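Local structure of GH86A beta-porphyranase (Bacteroides plebeius, 4AW7) at residues 27-33 and 467-473; 476-480 and 493-499; 87-91 and 122-126; 171-176 and 221-225; 363-368 and 423-427. The protein cleaves the sulfated red-algal polysaccharide porphyran at beta-1,4 linkages between beta-D-galactose and alpha-L-galactose-6-sulfate, yielding mostly disaccharides, and tolerates methylated galactoses. All blocks are in the same frame, centred on the assembly; numbering follows the deposited sequence. Where two conformers were deposited one is given.

Contact 1: 27-33 and 467-473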
# COMPACT_ATOMS: atom_id res chain seq x y z
N ASN A 27 -16.47 -18.61 -12.59
CA ASN A 27 -16.02 -19.98 -12.83
C ASN A 27 -14.54 -20.09 -13.12
O ASN A 27 -14.04 -21.18 -13.32
CB ASN A 27 -16.82 -20.58 -14.01
CG ASN A 27 -18.29 -20.69 -13.69
OD1 ASN A 27 -19.09 -19.95 -14.26
ND2 ASN A 27 -18.63 -21.49 -12.69
N THR A 28 -13.82 -18.97 -13.07
CA THR A 28 -12.36 -18.99 -13.23
C THR A 28 -11.73 -18.43 -11.97
O THR A 28 -11.97 -17.28 -11.63
CB THR A 28 -11.94 -18.19 -14.46
OG1 THR A 28 -12.50 -18.81 -15.62
CG2 THR A 28 -10.42 -18.14 -14.62
N ARG A 29 -10.97 -19.26 -11.28
CA ARG A 29 -10.24 -18.83 -10.10
C ARG A 29 -9.03 -18.00 -10.54
O ARG A 29 -8.34 -18.41 -11.47
CB ARG A 29 -9.83 -20.04 -9.28
CG ARG A 29 -9.02 -19.72 -8.05
CD ARG A 29 -8.97 -20.84 -7.08
NE ARG A 29 -8.52 -22.11 -7.68
CZ ARG A 29 -8.04 -23.13 -7.00
NH1 ARG A 29 -7.89 -23.07 -5.67
NH2 ARG A 29 -7.61 -24.20 -7.67
N ARG A 30 -8.72 -16.92 -9.86
CA ARG A 30 -7.59 -16.07 -10.20
C ARG A 30 -6.56 -16.10 -9.09
O ARG A 30 -6.89 -16.07 -7.89
CB ARG A 30 -8.07 -14.64 -10.51
CG ARG A 30 -6.94 -13.66 -10.86
CD ARG A 30 -7.48 -12.47 -11.65
NE ARG A 30 -6.43 -11.49 -11.92
CZ ARG A 30 -6.13 -10.47 -11.13
NH1 ARG A 30 -6.78 -10.25 -9.98
NH2 ARG A 30 -5.13 -9.67 -11.49
N PHE A 31 -5.28 -16.19 -9.49
CA PHE A 31 -4.16 -16.16 -8.59
C PHE A 31 -3.28 -14.98 -8.89
O PHE A 31 -3.07 -14.62 -10.06
CB PHE A 31 -3.27 -17.42 -8.77
CG PHE A 31 -3.88 -18.69 -8.24
CD1 PHE A 31 -4.81 -19.38 -8.97
CD2 PHE A 31 -3.51 -19.18 -7.00
CE1 PHE A 31 -5.36 -20.56 -8.43
CE2 PHE A 31 -4.05 -20.36 -6.49
CZ PHE A 31 -4.96 -21.04 -7.25
N LEU A 32 -2.74 -14.38 -7.83
CA LEU A 32 -1.60 -13.48 -7.91
C LEU A 32 -0.43 -14.33 -7.55
O LEU A 32 -0.22 -14.69 -6.39
CB LEU A 32 -1.77 -12.29 -6.93
CG LEU A 32 -3.06 -11.49 -7.06
CD1 LEU A 32 -3.07 -10.34 -6.08
CD2 LEU A 32 -3.36 -11.02 -8.45
N SER A 33 0.32 -14.75 -8.57
CA SER A 33 1.38 -15.78 -8.43
C SER A 33 0.85 -16.95 -7.63
O SER A 33 -0.02 -17.66 -8.11
CB SER A 33 2.66 -15.20 -7.91
OG SER A 33 3.02 -14.12 -8.66
N PHE A 467 -15.13 -24.34 -10.19
CA PHE A 467 -14.13 -23.71 -11.06
C PHE A 467 -13.82 -24.63 -12.21
O PHE A 467 -13.49 -25.81 -12.00
CB PHE A 467 -12.81 -23.33 -10.32
CG PHE A 467 -12.98 -22.22 -9.32
CD1 PHE A 467 -13.59 -21.04 -9.70
CD2 PHE A 467 -12.57 -22.37 -7.99
CE1 PHE A 467 -13.78 -20.04 -8.78
CE2 PHE A 467 -12.78 -21.35 -7.08
CZ PHE A 467 -13.37 -20.20 -7.48
N THR A 468 -13.92 -24.11 -13.41
CA THR A 468 -13.58 -24.86 -14.60
C THR A 468 -12.20 -24.48 -15.16
O THR A 468 -11.65 -25.18 -16.02
CB THR A 468 -14.67 -24.71 -15.66
OG1 THR A 468 -14.98 -23.34 -15.85
CG2 THR A 468 -15.94 -25.43 -15.22
N ASN A 469 -11.60 -23.41 -14.64
CA ASN A 469 -10.29 -22.94 -15.11
C ASN A 469 -9.69 -22.06 -14.01
O ASN A 469 -10.40 -21.65 -13.09
CB ASN A 469 -10.46 -22.11 -16.41
CG ASN A 469 -9.23 -22.14 -17.34
OD1 ASN A 469 -8.15 -22.68 -17.02
ND2 ASN A 469 -9.41 -21.55 -18.53
N SER A 470 -8.40 -21.80 -14.12
CA SER A 470 -7.75 -20.75 -13.34
C SER A 470 -6.95 -19.85 -14.25
O SER A 470 -6.61 -20.23 -15.38
CB SER A 470 -6.83 -21.35 -12.28
OG SER A 470 -5.55 -21.64 -12.84
N ILE A 471 -6.67 -18.65 -13.76
CA ILE A 471 -5.82 -17.70 -14.47
C ILE A 471 -4.83 -17.16 -13.46
O ILE A 471 -5.21 -16.85 -12.30
CB ILE A 471 -6.66 -16.59 -15.15
CG1 ILE A 471 -5.82 -15.80 -16.17
CG2 ILE A 471 -7.39 -15.68 -14.15
CD1 ILE A 471 -6.65 -14.82 -17.04
N ILE A 472 -3.55 -17.15 -13.81
CA ILE A 472 -2.47 -16.82 -12.88
C ILE A 472 -1.77 -15.56 -13.37
O ILE A 472 -1.26 -15.53 -14.48
CB ILE A 472 -1.43 -17.95 -12.71
CG1 ILE A 472 -2.14 -19.25 -12.27
CG2 ILE A 472 -0.34 -17.51 -11.74
CD1 ILE A 472 -1.20 -20.44 -12.03
N ARG A 473 -1.78 -14.53 -12.53
CA ARG A 473 -1.10 -13.27 -12.82
C ARG A 473 0.34 -13.33 -12.34
O ARG A 473 0.60 -13.54 -11.16
CB ARG A 473 -1.81 -12.08 -12.15
CG ARG A 473 -1.27 -10.72 -12.56
CD ARG A 473 -0.05 -10.24 -11.84
NE ARG A 473 -0.30 -9.74 -10.48
CZ ARG A 473 0.35 -10.13 -9.39
NH1 ARG A 473 1.09 -11.21 -9.36
NH2 ARG A 473 0.23 -9.41 -8.29
O HOH W 1 -13.97 -20.89 -16.60
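Arg29 climbs over one face of the Phe467 ring. Its CB sits above the centre, 3.7 Å from the centroid and 4° off the ring normal, a CH-pi contact. CD then meets Phe467 CE2 at 3.8 Å, and NE is 4.1 Å from Phe467 CD2. A bend at chi3 (53°) turns the guanidinium nearly parallel to the Phe467 ring, planes 8° apart, and brings one of its faces over Phe31 CZ of its own strand; at the tip NH1 forms a salt bridge with Glu371. A flat apolar phenylalanine suits the place, giving the arginine methylenes a broad surface. An alanine in place of Phe467 would probably leave the Arg29 stem without that platform and its methylenes freer to turn, though Glu371 would still hold the tip. Arg29 N bonds Asn469 O at 3.1 Å and Arg29 O accepts Ile471 N at 2.8 Å, one residue thus bonding both neighbours of Ser470. This marks parallel beta pairing, which adds strand 29-32 to the sheet of strand 469-484.

Contact 2: 476-480 and 493-499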
# COMPACT_ATOMS: atom_id res chain seq x y z
N TYR A 476 6.82 -9.69 -14.53
CA TYR A 476 8.17 -9.91 -15.01
C TYR A 476 8.87 -8.56 -15.08
O TYR A 476 8.30 -7.59 -15.55
CB TYR A 476 8.18 -10.60 -16.36
CG TYR A 476 7.49 -11.92 -16.33
CD1 TYR A 476 8.17 -13.06 -15.94
CD2 TYR A 476 6.17 -12.05 -16.69
CE1 TYR A 476 7.57 -14.30 -15.94
CE2 TYR A 476 5.53 -13.31 -16.63
CZ TYR A 476 6.24 -14.42 -16.29
OH TYR A 476 5.67 -15.68 -16.28
N TYR A 477 10.08 -8.54 -14.53
CA TYR A 477 10.85 -7.32 -14.32
C TYR A 477 12.05 -7.30 -15.27
O TYR A 477 12.61 -8.30 -15.60
CB TYR A 477 11.28 -7.25 -12.86
CG TYR A 477 10.12 -7.23 -11.89
CD1 TYR A 477 9.53 -8.41 -11.45
CD2 TYR A 477 9.58 -6.05 -11.43
CE1 TYR A 477 8.46 -8.41 -10.58
CE2 TYR A 477 8.48 -6.05 -10.57
CZ TYR A 477 7.95 -7.23 -10.15
OH TYR A 477 6.87 -7.27 -9.30
N SER A 478 12.44 -6.11 -15.64
CA SER A 478 13.57 -5.94 -16.55
C SER A 478 14.87 -5.70 -15.81
O SER A 478 14.87 -5.11 -14.75
CB SER A 478 13.26 -4.78 -17.47
OG SER A 478 14.28 -4.61 -18.48
N SER A 479 16.01 -6.09 -16.42
CA SER A 479 17.32 -5.73 -15.92
C SER A 479 17.58 -4.25 -16.09
O SER A 479 18.52 -3.74 -15.50
CB SER A 479 18.40 -6.50 -16.68
OG SER A 479 18.37 -6.19 -18.07
N GLU A 480 16.76 -3.57 -16.91
CA GLU A 480 16.91 -2.13 -17.19
C GLU A 480 15.85 -1.33 -16.47
O GLU A 480 14.68 -1.67 -16.55
CB GLU A 480 16.79 -1.88 -18.69
CG GLU A 480 17.89 -2.50 -19.51
CD GLU A 480 19.18 -1.77 -19.31
OE1 GLU A 480 19.21 -0.55 -19.51
OE2 GLU A 480 20.13 -2.44 -18.92
N PHE A 493 14.01 -2.65 -23.35
CA PHE A 493 13.81 -3.31 -22.06
C PHE A 493 13.69 -4.80 -22.25
O PHE A 493 12.64 -5.26 -22.76
CB PHE A 493 12.58 -2.72 -21.34
CG PHE A 493 12.78 -1.28 -20.94
CD1 PHE A 493 12.48 -0.26 -21.82
CD2 PHE A 493 13.31 -0.95 -19.70
CE1 PHE A 493 12.68 1.07 -21.49
CE2 PHE A 493 13.52 0.35 -19.36
CZ PHE A 493 13.21 1.37 -20.25
N PRO A 494 14.71 -5.55 -21.81
CA PRO A 494 14.64 -7.01 -21.95
C PRO A 494 13.98 -7.65 -20.75
O PRO A 494 14.09 -7.15 -19.61
CB PRO A 494 16.12 -7.42 -22.02
CG PRO A 494 16.84 -6.36 -21.27
CD PRO A 494 16.06 -5.10 -21.40
N PHE A 495 13.29 -8.76 -21.02
CA PHE A 495 12.64 -9.58 -19.99
C PHE A 495 13.00 -11.03 -20.23
O PHE A 495 13.25 -11.42 -21.38
CB PHE A 495 11.12 -9.42 -20.07
CG PHE A 495 10.65 -8.04 -19.79
CD1 PHE A 495 10.64 -7.08 -20.79
CD2 PHE A 495 10.26 -7.68 -18.51
CE1 PHE A 495 10.23 -5.81 -20.54
CE2 PHE A 495 9.84 -6.36 -18.26
CZ PHE A 495 9.83 -5.44 -19.27
N THR A 496 13.05 -11.83 -19.17
CA THR A 496 13.40 -13.24 -19.25
C THR A 496 12.42 -14.11 -18.47
O THR A 496 11.75 -13.64 -17.55
CB THR A 496 14.84 -13.47 -18.73
OG1 THR A 496 14.93 -13.13 -17.34
CG2 THR A 496 15.87 -12.66 -19.54
N GLY A 497 12.38 -15.40 -18.82
CA GLY A 497 11.61 -16.36 -18.05
C GLY A 497 10.11 -16.28 -18.20
O GLY A 497 9.40 -16.82 -17.37
N ILE A 498 9.61 -15.62 -19.22
CA ILE A 498 8.18 -15.44 -19.35
C ILE A 498 7.48 -16.73 -19.75
O ILE A 498 7.87 -17.40 -20.69
CB ILE A 498 7.84 -14.31 -20.35
CG1 ILE A 498 8.42 -12.95 -19.77
CG2 ILE A 498 6.32 -14.30 -20.69
CD1 ILE A 498 7.89 -11.70 -20.32
N GLU A 499 6.48 -17.11 -18.98
CA GLU A 499 5.54 -18.15 -19.41
C GLU A 499 4.41 -17.55 -20.14
O GLU A 499 3.50 -16.96 -19.55
CB GLU A 499 4.94 -18.92 -18.25
CG GLU A 499 5.83 -19.93 -17.70
CD GLU A 499 5.06 -20.99 -16.93
OE1 GLU A 499 3.97 -21.43 -17.37
OE2 GLU A 499 5.61 -21.40 -15.90
O HOH W 2 3.17 -15.82 -17.09
O HOH W 3 11.77 -10.66 -16.84
O HOH W 4 15.88 -8.55 -17.88
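Ser478 OG donates to Pro494 O at 2.8 Å and accepts Glu480 N at 3.1 Å, the second bond closing an ST turn where strand 469-484 is interrupted. Serine suits the place because one small hydroxyl serves both its own turn and the neighbouring strand; with OG anti to the backbone N (chi1 -176°) it reaches the proline carbonyl, which also accepts from a water held by Ser479 N. The two strands belong to different sheets, one mixed and one antiparallel, and the contact joins these two sheets of the C-terminal part of the chain.

Further along, Tyr476 OH accepts Glu499 N at 3.2 Å in a nearly straight bond (169°), and one water bridges Tyr476 OH, at 2.6 Å, and Glu499 O. The tyrosine reaches them by lying over Ile498, whose CG1 is 3.8 Å from the ring centroid, above one face. Gly497 and Ile498 form a G1 beta bulge opposite Gly563, and Gly497 adopts a positive phi that glycine accommodates easily. Between the two polar points Phe495 offers a ring face to Ser478 CB, while Tyr476 O approaches its edge. At the far end Glu480 O meets the edge of Phe493, 3.5 Å from CD2.

Contact 3: 87-91 and 122-126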
# COMPACT_ATOMS: atom_id res chain seq x y z
N LYS A 87 22.37 4.58 24.97
CA LYS A 87 22.79 3.83 26.15
C LYS A 87 21.65 2.89 26.55
O LYS A 87 20.51 3.33 26.75
CB LYS A 87 23.11 4.80 27.27
CG LYS A 87 24.18 5.86 26.93
CD LYS A 87 25.63 5.43 27.19
CE LYS A 87 26.29 4.78 25.98
NZ LYS A 87 27.70 5.24 25.81
N TYR A 88 21.98 1.60 26.71
CA TYR A 88 20.96 0.54 26.83
C TYR A 88 21.08 -0.16 28.19
O TYR A 88 22.19 -0.34 28.72
CB TYR A 88 21.08 -0.42 25.64
CG TYR A 88 21.04 0.37 24.36
CD1 TYR A 88 19.90 1.09 24.01
CD2 TYR A 88 22.15 0.47 23.55
CE1 TYR A 88 19.87 1.89 22.87
CE2 TYR A 88 22.11 1.23 22.39
CZ TYR A 88 20.96 1.97 22.07
OH TYR A 88 20.94 2.76 20.93
N PRO A 89 19.92 -0.47 28.79
CA PRO A 89 19.89 -1.15 30.10
C PRO A 89 20.15 -2.64 29.90
O PRO A 89 20.36 -3.08 28.78
CB PRO A 89 18.48 -0.89 30.58
CG PRO A 89 17.68 -1.01 29.26
CD PRO A 89 18.56 -0.28 28.25
N GLN A 90 20.23 -3.41 30.99
CA GLN A 90 20.26 -4.86 30.83
C GLN A 90 18.82 -5.38 30.80
O GLN A 90 17.96 -4.94 31.55
CB GLN A 90 21.06 -5.57 31.94
CG GLN A 90 22.36 -4.87 32.39
CD GLN A 90 23.56 -5.21 31.53
OE1 GLN A 90 24.15 -6.29 31.66
NE2 GLN A 90 23.95 -4.27 30.67
N MET A 91 18.57 -6.31 29.90
CA MET A 91 17.26 -6.91 29.75
C MET A 91 17.20 -8.10 30.72
O MET A 91 18.15 -8.89 30.77
CB MET A 91 17.12 -7.33 28.28
CG MET A 91 15.74 -7.50 27.78
SD MET A 91 14.72 -6.07 27.97
CE MET A 91 13.13 -6.85 27.63
N ALA A 122 26.01 -1.29 18.65
CA ALA A 122 25.37 -1.48 19.94
C ALA A 122 23.85 -1.27 19.82
O ALA A 122 23.08 -1.94 20.50
CB ALA A 122 25.95 -0.58 21.06
N ALA A 123 23.43 -0.28 19.04
CA ALA A 123 22.01 -0.02 18.86
C ALA A 123 21.34 -1.25 18.25
O ALA A 123 20.28 -1.67 18.70
CB ALA A 123 21.80 1.24 17.99
N GLY A 124 21.97 -1.81 17.23
CA GLY A 124 21.45 -3.01 16.58
C GLY A 124 21.43 -4.20 17.53
O GLY A 124 20.44 -4.96 17.61
N ALA A 125 22.52 -4.39 18.26
CA ALA A 125 22.57 -5.47 19.26
C ALA A 125 21.47 -5.34 20.28
O ALA A 125 20.87 -6.34 20.69
CB ALA A 125 23.96 -5.50 19.95
N TRP A 126 21.15 -4.12 20.69
CA TRP A 126 20.13 -3.90 21.67
C TRP A 126 18.77 -4.33 21.13
O TRP A 126 17.97 -4.89 21.87
CB TRP A 126 20.09 -2.44 22.16
CG TRP A 126 18.91 -2.15 22.96
CD1 TRP A 126 17.87 -1.35 22.62
CD2 TRP A 126 18.55 -2.76 24.22
NE1 TRP A 126 16.92 -1.38 23.58
CE2 TRP A 126 17.31 -2.22 24.59
CE3 TRP A 126 19.19 -3.67 25.09
CZ2 TRP A 126 16.65 -2.61 25.78
CZ3 TRP A 126 18.54 -4.03 26.26
CH2 TRP A 126 17.29 -3.51 26.59
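Ala122 O takes the helical hydrogen bond of Trp126 N at 2.9 Å, and Tyr88 CE2 of the loop lies 3.8 Å from the same oxygen. No hydrogen bond crosses between the segments, so the join rests on flat surfaces. The Tyr88 ring makes an offset stack on the five-membered ring of Trp126, centroids 4.4 Å apart and planes at 8°. The displacement lets each ring meet the other's CB: Trp126 CB stands over Tyr88, and Tyr88 CB over the indole. A chi1 of 169° points the indole away from its own N and along the loop, where Pro89 CD packs over the six-membered ring on the same face as Tyr88. Met91 SD approaches that ring obliquely, 3.9 Å from CH2, in a Met-aromatic contact. Small Ala123 admits the phenol end, its CB 3.4 Å from Tyr88 OH. Indole NE1 is satisfied by Pro74 O. A serine in place of Trp126 would probably strip Tyr88, Pro89 and Met91 of their shared surface and leave a gap between loop and helix 120-132. Pro89 lies about 4 Å, side chain to side chain, from substrate-binding Lys81. The contact relies on dispersion and shape rather than directed bonds.

Contact 4: 171-176 and 221-225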
# COMPACT_ATOMS: atom_id res chain seq x y z
N TYR A 171 19.16 1.33 10.66
CA TYR A 171 18.31 0.28 10.10
C TYR A 171 19.09 -1.01 9.77
O TYR A 171 18.67 -2.13 10.11
CB TYR A 171 17.61 0.76 8.83
CG TYR A 171 16.23 1.37 8.99
CD1 TYR A 171 15.10 0.58 8.91
CD2 TYR A 171 16.02 2.74 9.15
CE1 TYR A 171 13.84 1.09 9.04
CE2 TYR A 171 14.74 3.27 9.26
CZ TYR A 171 13.64 2.43 9.19
OH TYR A 171 12.34 2.86 9.27
N ALA A 172 20.22 -0.85 9.08
CA ALA A 172 20.99 -2.00 8.63
C ALA A 172 21.47 -2.83 9.80
O ALA A 172 21.38 -4.06 9.78
CB ALA A 172 22.20 -1.55 7.78
N SER A 173 21.99 -2.16 10.83
CA SER A 173 22.48 -2.85 11.99
C SER A 173 21.37 -3.65 12.68
O SER A 173 21.56 -4.77 13.15
CB SER A 173 23.13 -1.86 12.95
OG SER A 173 23.57 -2.55 14.10
N ILE A 174 20.19 -3.06 12.75
CA ILE A 174 19.06 -3.72 13.41
C ILE A 174 18.70 -4.97 12.63
O ILE A 174 18.53 -6.05 13.22
CB ILE A 174 17.86 -2.75 13.54
CG1 ILE A 174 18.18 -1.68 14.60
CG2 ILE A 174 16.58 -3.55 13.87
CD1 ILE A 174 17.28 -0.48 14.58
N GLY A 175 18.55 -4.85 11.31
CA GLY A 175 18.22 -6.03 10.49
C GLY A 175 19.28 -7.12 10.64
O GLY A 175 18.96 -8.29 10.82
N LYS A 176 20.55 -6.73 10.60
CA LYS A 176 21.62 -7.70 10.70
C LYS A 176 21.56 -8.44 12.03
O LYS A 176 21.65 -9.71 12.08
CB LYS A 176 22.97 -7.01 10.56
CG LYS A 176 24.11 -8.01 10.54
CD LYS A 176 25.45 -7.28 10.41
CE LYS A 176 25.80 -6.54 11.71
NZ LYS A 176 27.19 -5.95 11.73
N ALA A 221 19.93 -5.26 1.98
CA ALA A 221 20.29 -6.65 2.17
C ALA A 221 19.82 -7.20 3.52
O ALA A 221 19.64 -8.39 3.65
CB ALA A 221 21.82 -6.83 2.05
N TYR A 222 19.68 -6.33 4.51
CA TYR A 222 19.34 -6.65 5.88
C TYR A 222 17.85 -6.47 6.19
O TYR A 222 17.44 -6.74 7.30
CB TYR A 222 20.15 -5.78 6.84
CG TYR A 222 21.63 -5.82 6.55
CD1 TYR A 222 22.40 -6.92 6.89
CD2 TYR A 222 22.24 -4.78 5.88
CE1 TYR A 222 23.76 -6.96 6.60
CE2 TYR A 222 23.60 -4.80 5.59
CZ TYR A 222 24.36 -5.90 5.94
OH TYR A 222 25.72 -5.94 5.66
N MET A 223 17.08 -6.02 5.20
CA MET A 223 15.64 -5.84 5.35
C MET A 223 14.89 -7.01 4.79
O MET A 223 15.25 -7.58 3.77
CB MET A 223 15.17 -4.60 4.57
CG MET A 223 15.75 -3.25 5.07
SD MET A 223 15.31 -2.83 6.77
CE MET A 223 16.86 -3.24 7.66
N ASP A 224 13.78 -7.36 5.44
CA ASP A 224 12.82 -8.30 4.86
C ASP A 224 11.89 -7.66 3.85
O ASP A 224 11.39 -8.32 2.93
CB ASP A 224 12.04 -8.95 5.98
CG ASP A 224 12.93 -9.74 6.90
OD1 ASP A 224 13.49 -10.74 6.39
OD2 ASP A 224 13.11 -9.37 8.06
N GLY A 225 11.64 -6.35 3.98
CA GLY A 225 10.79 -5.63 3.03
C GLY A 225 10.91 -4.15 3.15
O GLY A 225 11.63 -3.66 4.00
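Met223 folds back on itself to reach helix 160-179. With CG beside its own backbone N (chi1 -64°), the chain bends at chi2 and chi3 (103°, off the usual staggered values) and curls until CE lies 3.2 Å from Tyr171 O. The sulfur meanwhile comes 4.0 Å from Tyr171 CD1, in an oblique Met-aromatic contact with the two side chains crossing at about a right angle. A flexible, unbranched methionine suits this buried corner because it can follow such a tight path. The Tyr171 hydroxyl bonds Leu144 O.

Tyr222 takes chi1 -52°, which lays its ring along the helix between two residues one turn apart: CD2 meets Ala172 CB at 3.7 Å and CD1 meets Lys176 CB at 3.7 Å. The lysine stem runs beside the tyrosine in the same direction, then bends at chi3 to deliver NZ to Gln121. Between these side chains the backbones close in at Gly175, whose CA makes a CA-H...O contact of 3.4 Å with Tyr222 O; a beta carbon there would clash with that oxygen. Small Ala172 and Gly175 thus make room for Tyr222. The packing is typical of a beta/alpha barrel: an outer helix rests against the loop leading into parallel strand 225-233, which carries substrate-binding His229.

Contact 5: 363-368 and 423-427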
# COMPACT_ATOMS: atom_id res chain seq x y z
N GLU A 363 -17.47 -1.30 7.43
CA GLU A 363 -18.79 -1.87 7.12
C GLU A 363 -18.85 -2.31 5.65
O GLU A 363 -19.30 -3.41 5.34
CB GLU A 363 -19.90 -0.87 7.42
CG GLU A 363 -21.28 -1.53 7.36
CD GLU A 363 -21.50 -2.48 8.56
OE1 GLU A 363 -21.36 -2.02 9.66
OE2 GLU A 363 -21.77 -3.71 8.42
N LEU A 364 -18.34 -1.46 4.76
CA LEU A 364 -18.41 -1.72 3.34
C LEU A 364 -17.75 -3.06 3.00
O LEU A 364 -18.22 -3.80 2.12
CB LEU A 364 -17.70 -0.58 2.58
CG LEU A 364 -17.52 -0.69 1.08
CD1 LEU A 364 -18.90 -0.65 0.41
CD2 LEU A 364 -16.62 0.41 0.55
N TRP A 365 -16.62 -3.33 3.65
CA TRP A 365 -15.82 -4.51 3.39
C TRP A 365 -16.08 -5.67 4.33
O TRP A 365 -15.42 -6.70 4.26
CB TRP A 365 -14.34 -4.12 3.38
CG TRP A 365 -13.99 -3.23 2.22
CD1 TRP A 365 -13.84 -1.89 2.23
CD2 TRP A 365 -13.81 -3.65 0.86
NE1 TRP A 365 -13.58 -1.43 0.96
CE2 TRP A 365 -13.55 -2.50 0.10
CE3 TRP A 365 -13.80 -4.89 0.23
CZ2 TRP A 365 -13.27 -2.56 -1.26
CZ3 TRP A 365 -13.55 -4.93 -1.14
CH2 TRP A 365 -13.26 -3.77 -1.85
N LYS A 366 -17.06 -5.54 5.21
CA LYS A 366 -17.28 -6.60 6.19
C LYS A 366 -17.68 -7.90 5.49
O LYS A 366 -18.43 -7.91 4.51
CB LYS A 366 -18.34 -6.18 7.22
CG LYS A 366 -18.44 -7.16 8.43
CD LYS A 366 -19.45 -6.60 9.45
CE LYS A 366 -19.98 -7.62 10.46
NZ LYS A 366 -20.78 -6.96 11.49
N ASN A 367 -17.13 -9.00 5.97
CA ASN A 367 -17.36 -10.34 5.42
C ASN A 367 -16.74 -10.64 4.08
O ASN A 367 -16.76 -11.77 3.64
CB ASN A 367 -18.86 -10.73 5.46
CG ASN A 367 -19.37 -10.85 6.90
OD1 ASN A 367 -18.86 -11.65 7.67
ND2 ASN A 367 -20.33 -10.05 7.25
N VAL A 368 -16.14 -9.64 3.43
CA VAL A 368 -15.55 -9.86 2.12
C VAL A 368 -14.29 -10.70 2.28
O VAL A 368 -13.36 -10.34 2.99
CB VAL A 368 -15.23 -8.54 1.38
CG1 VAL A 368 -14.50 -8.82 0.06
CG2 VAL A 368 -16.50 -7.71 1.16
N LYS A 423 -26.50 -4.55 -2.61
CA LYS A 423 -25.57 -3.53 -3.01
C LYS A 423 -25.20 -2.67 -1.82
O LYS A 423 -26.07 -2.02 -1.21
CB LYS A 423 -26.18 -2.64 -4.10
CG LYS A 423 -25.26 -1.55 -4.53
CD LYS A 423 -25.73 -0.76 -5.73
CE LYS A 423 -27.02 -0.04 -5.45
NZ LYS A 423 -26.89 1.15 -4.58
N ARG A 424 -23.91 -2.64 -1.49
CA ARG A 424 -23.37 -1.68 -0.53
C ARG A 424 -22.70 -0.54 -1.28
O ARG A 424 -21.97 -0.75 -2.22
CB ARG A 424 -22.32 -2.37 0.34
CG ARG A 424 -22.76 -3.67 1.02
CD ARG A 424 -21.60 -4.32 1.72
NE ARG A 424 -21.96 -5.58 2.34
CZ ARG A 424 -21.09 -6.36 2.96
NH1 ARG A 424 -19.82 -5.99 3.04
NH2 ARG A 424 -21.45 -7.52 3.46
N SER A 425 -22.93 0.68 -0.81
CA SER A 425 -22.37 1.87 -1.42
C SER A 425 -21.84 2.81 -0.36
O SER A 425 -22.57 3.16 0.55
CB SER A 425 -23.43 2.60 -2.22
OG SER A 425 -22.96 3.83 -2.67
N LEU A 426 -20.60 3.24 -0.53
CA LEU A 426 -19.98 4.23 0.34
C LEU A 426 -19.53 5.40 -0.54
O LEU A 426 -18.59 5.28 -1.35
CB LEU A 426 -18.81 3.64 1.11
CG LEU A 426 -18.27 4.48 2.27
CD1 LEU A 426 -17.30 3.63 3.08
CD2 LEU A 426 -17.63 5.80 1.83
N TYR A 427 -20.22 6.52 -0.40
CA TYR A 427 -19.94 7.72 -1.16
C TYR A 427 -19.42 8.79 -0.20
O TYR A 427 -20.06 9.09 0.78
CB TYR A 427 -21.20 8.22 -1.89
CG TYR A 427 -21.02 9.59 -2.53
CD1 TYR A 427 -19.91 9.88 -3.28
CD2 TYR A 427 -21.97 10.61 -2.38
CE1 TYR A 427 -19.71 11.12 -3.88
CE2 TYR A 427 -21.76 11.86 -3.00
CZ TYR A 427 -20.62 12.10 -3.72
OH TYR A 427 -20.46 13.35 -4.32
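The guanidinium of Arg424 holds Leu364 O and Lys366 O at its edge, both within 3° of its plane. NH1 bonds both, at 2.9 Å to Leu364 O and 2.8 Å to Lys366 O; NH2 gives Lys366 O a longer second bond of 3.2 Å, so that carbonyl is gripped end-on by two nitrogens. NH1 approaches Lys366 O on a lone pair, but stands above the carbonyl plane of Leu364. An extended chain from CG to NE carries the group there. The Trp365 ring stacks on Phe44, with Val368 CG1 at its edge.

Lys366 and Asn367 are the central residues of a type II turn, Asn367 having the positive phi (71°) such turns need. Apolar packing completes the join: Leu364 CD1 meets Arg424 CB at 3.8 Å, and CD2 meets Leu426 CB. Arginine suits the place, since carbonyls at a helix C-terminus carry partial negative charge; its positive charge probably steadies the end of helix 359-365 and the turn against strand 421-429.

In the fold
Contacts 3 and 4 lie in the catalytic beta/alpha barrel, their centres about 17 Å apart, and touch where Gly124 of helix 120-132 packs on Ser173 and Ile174 of helix 160-179. Contact 5, about 38 Å between centres from contact 4 and across the chain's centre, ties helix 359-365 to a strand of the ten-stranded sheet. All three are nested within the long loop that contact 1 closes, pairing a strand near the N-terminus with strand 469-484. That same strand runs on into contact 2, about 23 Å away between centres, which follows in sequence. A strand near the N-terminus thus joins the C-terminal sheet, and the barrel is built from the sequence between contact 1's two segments.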